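Local coordinates for protein photosystem II stability/assembly factor HCF136, chloroplastic (Cyanidioschyzon merolae, PDB 5OJ3) that is probably essential for photosystem II biogenesis, acting as a seven-bladed beta-propeller factor in the assembly of an early intermediate that includes D2 and cytochrome b559, at residues A[172-177]-A[215-220]; A[178-183]-A[190-195]. All coordinates share one frame; numbering follows the deposited sequence.

The two contacts lie on the same side of the seven-bladed propeller, their centres about 7 Å apart. Interaction 2 is internal to one blade, the antiparallel sheet 169-176, 179-185, 188-192 and 200-202, and pairs its second strand with its third. Interaction 1 joins the first strand of that blade to strand 212-219, the first strand of the next blade. Along the chain, interaction 2 is nested in the loop closed by interaction 1. The neighbouring strands 169-176 and 179-185 tie them together: S174 O lies 2.8 Å from W181 N, a probable hydrogen bond. Backbone hydrogen bonds pair strands within the blade; side chains, one hydrogen-bonded to a backbone N-H, join it to the next.

Interaction 1: A[172-177]-A[215-220]; sequences NVSFSG and VTALGP
Strands 172-176 and 215-219 run almost in the same direction, 7° apart with axes 5.5 Å apart at closest approach, yet what joins them is side chains. S174 carries the main polar link. S174 CB points at the other strand and lies 3.7 Å from V215 O. The chi1 of 177° sets OG anti to the backbone N, and the hydroxyl passes T216 CA to end at the next peptide group. There S174 OG accepts a hydrogen bond from A217 N, 2.8 Å long and nearly straight at 166°. A backbone N-H of one strand is thus satisfied by a side chain of the other, which distinguishes this contact from a continuous parallel sheet. It is the seam between consecutive blades of the beta-propeller: each segment belongs to the first strand of its own four-stranded sheet. Two residues on, S176 repeats the anti torsion, and its CB meets A217 CB at 3.5 Å. A217 CB also lies 3.5 Å from F175 C, so A217 packs against backbone as well as side chain. V173 and F175 point away, and their side chains touch V182 and A180 respectively. At the far end L218 and G219 form a classic beta bulge opposite C222, and G219 adopts backbone angles that call for glycine.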
loop_
_atom_site.group_PDB
_atom_site.type_symbol
_atom_site.label_atom_id
_atom_site.label_comp_id
_atom_site.label_asym_id
_atom_site.label_seq_id
_atom_site.Cartn_x
_atom_site.Cartn_y
_atom_site.Cartn_z
ATOM N N ASN A 172 8.058 4.441 2.529
ATOM C CA ASN A 172 6.790 5.131 2.720
ATOM C C ASN A 172 6.963 6.297 3.684
ATOM O O ASN A 172 7.971 6.416 4.385
ATOM C CB ASN A 172 5.698 4.177 3.223
ATOM C CG ASN A 172 6.186 3.248 4.314
ATOM O OD1 ASN A 172 6.980 2.339 4.065
ATOM N ND2 ASN A 172 5.708 3.467 5.532
ATOM N N VAL A 173 5.940 7.152 3.707
ATOM C CA VAL A 173 5.838 8.281 4.623
ATOM C C VAL A 173 4.400 8.325 5.129
ATOM O O VAL A 173 3.466 7.930 4.426
ATOM C CB VAL A 173 6.242 9.614 3.946
ATOM C CG1 VAL A 173 5.237 10.007 2.870
ATOM C CG2 VAL A 173 6.395 10.724 4.978
ATOM N N SER A 174 4.223 8.793 6.365
ATOM C CA SER A 174 2.908 8.745 6.997
ATOM C C SER A 174 2.768 9.870 8.013
ATOM O O SER A 174 3.651 10.058 8.854
ATOM C CB SER A 174 2.680 7.388 7.674
ATOM O OG SER A 174 1.432 7.354 8.340
ATOM N N PHE A 175 1.649 10.592 7.945
ATOM C CA PHE A 175 1.394 11.762 8.773
ATOM C C PHE A 175 0.286 11.503 9.787
ATOM O O PHE A 175 -0.673 10.775 9.517
ATOM C CB PHE A 175 0.992 12.970 7.918
ATOM C CG PHE A 175 2.125 13.900 7.595
ATOM C CD1 PHE A 175 2.508 14.887 8.490
ATOM C CD2 PHE A 175 2.789 13.806 6.384
ATOM C CE1 PHE A 175 3.544 15.752 8.189
ATOM C CE2 PHE A 175 3.824 14.668 6.076
ATOM C CZ PHE A 175 4.203 15.643 6.980
ATOM N N SER A 176 0.431 12.117 10.961
ATOM C CA SER A 176 -0.663 12.279 11.913
ATOM C C SER A 176 -0.506 13.646 12.557
ATOM O O SER A 176 0.514 13.913 13.201
ATOM C CB SER A 176 -0.669 11.182 12.980
ATOM O OG SER A 176 -1.690 11.421 13.931
ATOM N N GLY A 177 -1.508 14.505 12.387
ATOM C CA GLY A 177 -1.380 15.880 12.825
ATOM C C GLY A 177 -0.370 16.615 11.971
ATOM O O GLY A 177 -0.637 16.929 10.809
ATOM N N VAL A 215 4.908 1.750 7.903
ATOM C CA VAL A 215 4.687 2.539 9.107
ATOM C C VAL A 215 3.401 3.330 8.915
ATOM O O VAL A 215 3.041 3.711 7.794
ATOM C CB VAL A 215 5.879 3.468 9.436
ATOM C CG1 VAL A 215 5.824 4.752 8.618
ATOM C CG2 VAL A 215 5.912 3.782 10.928
ATOM N N THR A 216 2.687 3.546 10.015
ATOM C CA THR A 216 1.406 4.244 9.986
ATOM C C THR A 216 1.324 5.136 11.213
ATOM O O THR A 216 1.389 4.644 12.344
ATOM C CB THR A 216 0.229 3.261 9.957
ATOM O OG1 THR A 216 0.563 2.126 9.145
ATOM C CG2 THR A 216 -1.013 3.934 9.393
ATOM N N ALA A 217 1.187 6.441 10.991
ATOM C CA ALA A 217 1.139 7.395 12.088
ATOM C C ALA A 217 -0.240 7.375 12.736
ATOM O O ALA A 217 -1.259 7.517 12.053
ATOM C CB ALA A 217 1.479 8.797 11.585
ATOM N N LEU A 218 -0.267 7.198 14.060
ATOM C CA LEU A 218 -1.509 6.998 14.795
ATOM C C LEU A 218 -1.937 8.192 15.628
ATOM O O LEU A 218 -3.102 8.255 16.034
ATOM C CB LEU A 218 -1.384 5.791 15.735
ATOM C CG LEU A 218 -1.043 4.413 15.167
ATOM C CD1 LEU A 218 -1.466 3.342 16.157
ATOM C CD2 LEU A 218 -1.710 4.189 13.818
ATOM N N GLY A 219 -1.039 9.131 15.890
ATOM C CA GLY A 219 -1.306 10.216 16.801
ATOM C C GLY A 219 -0.014 10.736 17.388
ATOM O O GLY A 219 1.080 10.406 16.917
ATOM N N PRO A 220 -0.114 11.563 18.426
ATOM C CA PRO A 220 1.097 12.126 19.043
ATOM C C PRO A 220 2.023 11.031 19.549
ATOM O O PRO A 220 1.646 10.212 20.394
ATOM C CB PRO A 220 0.542 12.977 20.190
ATOM C CG PRO A 220 -0.867 13.282 19.787
ATOM C CD PRO A 220 -1.344 12.066 19.058
#

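Interaction 2: A[178-183]-A[190-195]; sequences DEAWVI and LRSTDG
This beta hairpin, within one propeller blade, pairs strands 179-183 and 190-192 at 166° between their directions. Its tightly packed part is a ladder of four backbone hydrogen bonds: A180 and S192 exchange two, as do V182 and L190, and the V182 N to L190 O bond is 2.8 Å long at 173°. Between these pairs lies the non-hydrogen-bonded pair W181 and R191, whose side chains run alongside each other. R191 CD sits over one face of the indole, 3.6 Å from the centroid of the six-membered ring, a CH-pi contact displaced toward the rim. An alanine in place of W181 would probably lose this support under the arginine chain and disturb the packing on V215 and A217 of the next blade. The strand pairing gives way at residues 193-195, where T193 is exposed and D194 poorly ordered; here G195 N makes only a weak bond to D178 O, while D178 OD1 bonds to S126. Bent at chi3, R191 turns its guanidinium to E179, the two charged planes 52° apart. E179 OE2 takes both weak bonds of this salt bridge, at 2.9 Å from R191 NE and 2.6 Å from R191 NH2.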
loop_
_atom_site.group_PDB
_atom_site.type_symbol
_atom_site.label_atom_id
_atom_site.label_comp_id
_atom_site.label_asym_id
_atom_site.label_seq_id
_atom_site.Cartn_x
_atom_site.Cartn_y
_atom_site.Cartn_z
ATOM N N ASP A 178 0.797 16.899 12.545
ATOM C CA ASP A 178 1.938 17.404 11.793
ATOM C C ASP A 178 3.151 16.496 11.949
ATOM O O ASP A 178 4.240 16.830 11.464
ATOM C CB ASP A 178 2.269 18.834 12.230
ATOM C CG ASP A 178 2.964 19.629 11.146
ATOM O OD1 ASP A 178 2.419 19.713 10.025
ATOM O OD2 ASP A 178 4.049 20.181 11.420
ATOM N N GLU A 179 2.982 15.354 12.608
ATOM C CA GLU A 179 4.047 14.392 12.842
ATOM C C GLU A 179 4.108 13.410 11.677
ATOM O O GLU A 179 3.089 12.825 11.299
ATOM C CB GLU A 179 3.786 13.655 14.156
ATOM C CG GLU A 179 4.981 12.982 14.800
ATOM C CD GLU A 179 4.669 12.528 16.215
ATOM O OE1 GLU A 179 3.494 12.636 16.626
ATOM O OE2 GLU A 179 5.591 12.061 16.915
ATOM N N ALA A 180 5.300 13.230 11.112
ATOM C CA ALA A 180 5.496 12.370 9.953
ATOM C C ALA A 180 6.515 11.286 10.268
ATOM O O ALA A 180 7.494 11.534 10.976
ATOM C CB ALA A 180 5.959 13.174 8.737
ATOM N N TRP A 181 6.285 10.088 9.732
ATOM C CA TRP A 181 7.182 8.951 9.901
ATOM C C TRP A 181 7.591 8.428 8.531
ATOM O O TRP A 181 6.743 8.271 7.647
ATOM C CB TRP A 181 6.515 7.824 10.701
ATOM C CG TRP A 181 6.074 8.202 12.086
ATOM C CD1 TRP A 181 5.029 9.012 12.420
ATOM C CD2 TRP A 181 6.647 7.754 13.322
ATOM N NE1 TRP A 181 4.923 9.108 13.787
ATOM C CE2 TRP A 181 5.905 8.346 14.363
ATOM C CE3 TRP A 181 7.719 6.917 13.648
ATOM C CZ2 TRP A 181 6.199 8.126 15.708
ATOM C CZ3 TRP A 181 8.010 6.701 14.986
ATOM C CH2 TRP A 181 7.252 7.303 15.998
ATOM N N VAL A 182 8.885 8.157 8.359
ATOM C CA VAL A 182 9.435 7.612 7.122
ATOM C C VAL A 182 10.241 6.366 7.460
ATOM O O VAL A 182 10.910 6.315 8.498
ATOM C CB VAL A 182 10.325 8.638 6.384
ATOM C CG1 VAL A 182 10.509 8.247 4.925
ATOM C CG2 VAL A 182 9.738 10.030 6.487
ATOM N N ILE A 183 10.171 5.355 6.590
ATOM C CA ILE A 183 11.024 4.181 6.706
ATOM C C ILE A 183 11.647 3.895 5.346
ATOM O O ILE A 183 11.160 4.341 4.305
ATOM C CB ILE A 183 10.279 2.930 7.230
ATOM C CG1 ILE A 183 9.373 2.332 6.153
ATOM C CG2 ILE A 183 9.486 3.256 8.486
ATOM C CD1 ILE A 183 8.415 1.290 6.686
ATOM N N LEU A 190 12.885 7.364 10.367
ATOM C CA LEU A 190 13.004 8.757 10.761
ATOM C C LEU A 190 11.613 9.311 11.016
ATOM O O LEU A 190 10.631 8.859 10.421
ATOM C CB LEU A 190 13.700 9.608 9.690
ATOM C CG LEU A 190 15.099 9.214 9.219
ATOM C CD1 LEU A 190 15.005 8.313 8.004
ATOM C CD2 LEU A 190 15.929 10.450 8.911
ATOM N N ARG A 191 11.535 10.292 11.909
ATOM C CA ARG A 191 10.305 11.039 12.087
ATOM C C ARG A 191 10.634 12.500 12.325
ATOM O O ARG A 191 11.739 12.858 12.744
ATOM C CB ARG A 191 9.445 10.508 13.246
ATOM C CG ARG A 191 10.002 10.757 14.636
ATOM C CD ARG A 191 9.042 10.236 15.696
ATOM N NE ARG A 191 8.293 11.302 16.358
ATOM C CZ ARG A 191 8.562 11.741 17.584
ATOM N NH1 ARG A 191 9.554 11.202 18.276
ATOM N NH2 ARG A 191 7.837 12.716 18.120
ATOM N N SER A 192 9.653 13.339 12.030
ATOM C CA SER A 192 9.696 14.750 12.359
ATOM C C SER A 192 8.347 15.131 12.933
ATOM O O SER A 192 7.304 14.722 12.417
ATOM C CB SER A 192 10.019 15.617 11.133
ATOM O OG SER A 192 8.932 15.668 10.227
ATOM N N THR A 193 8.377 15.912 14.004
ATOM C CA THR A 193 7.179 16.469 14.604
ATOM C C THR A 193 6.987 17.924 14.199
ATOM O O THR A 193 6.157 18.619 14.793
ATOM C CB THR A 193 7.250 16.310 16.133
ATOM O OG1 THR A 193 6.106 16.916 16.751
ATOM C CG2 THR A 193 8.533 16.941 16.674
ATOM N N ASP A 194 7.709 18.383 13.171
ATOM C CA ASP A 194 7.678 19.782 12.774
ATOM C C ASP A 194 7.111 19.967 11.367
ATOM O O ASP A 194 7.185 21.068 10.812
ATOM C CB ASP A 194 9.079 20.379 12.842
ATOM C CG ASP A 194 9.868 19.899 14.052
ATOM O OD1 ASP A 194 9.585 20.326 15.189
ATOM O OD2 ASP A 194 10.749 19.035 13.854
ATOM N N GLY A 195 6.484 18.930 10.804
ATOM C CA GLY A 195 6.158 18.915 9.403
ATOM C C GLY A 195 7.330 18.652 8.489
ATOM O O GLY A 195 7.114 18.377 7.305
#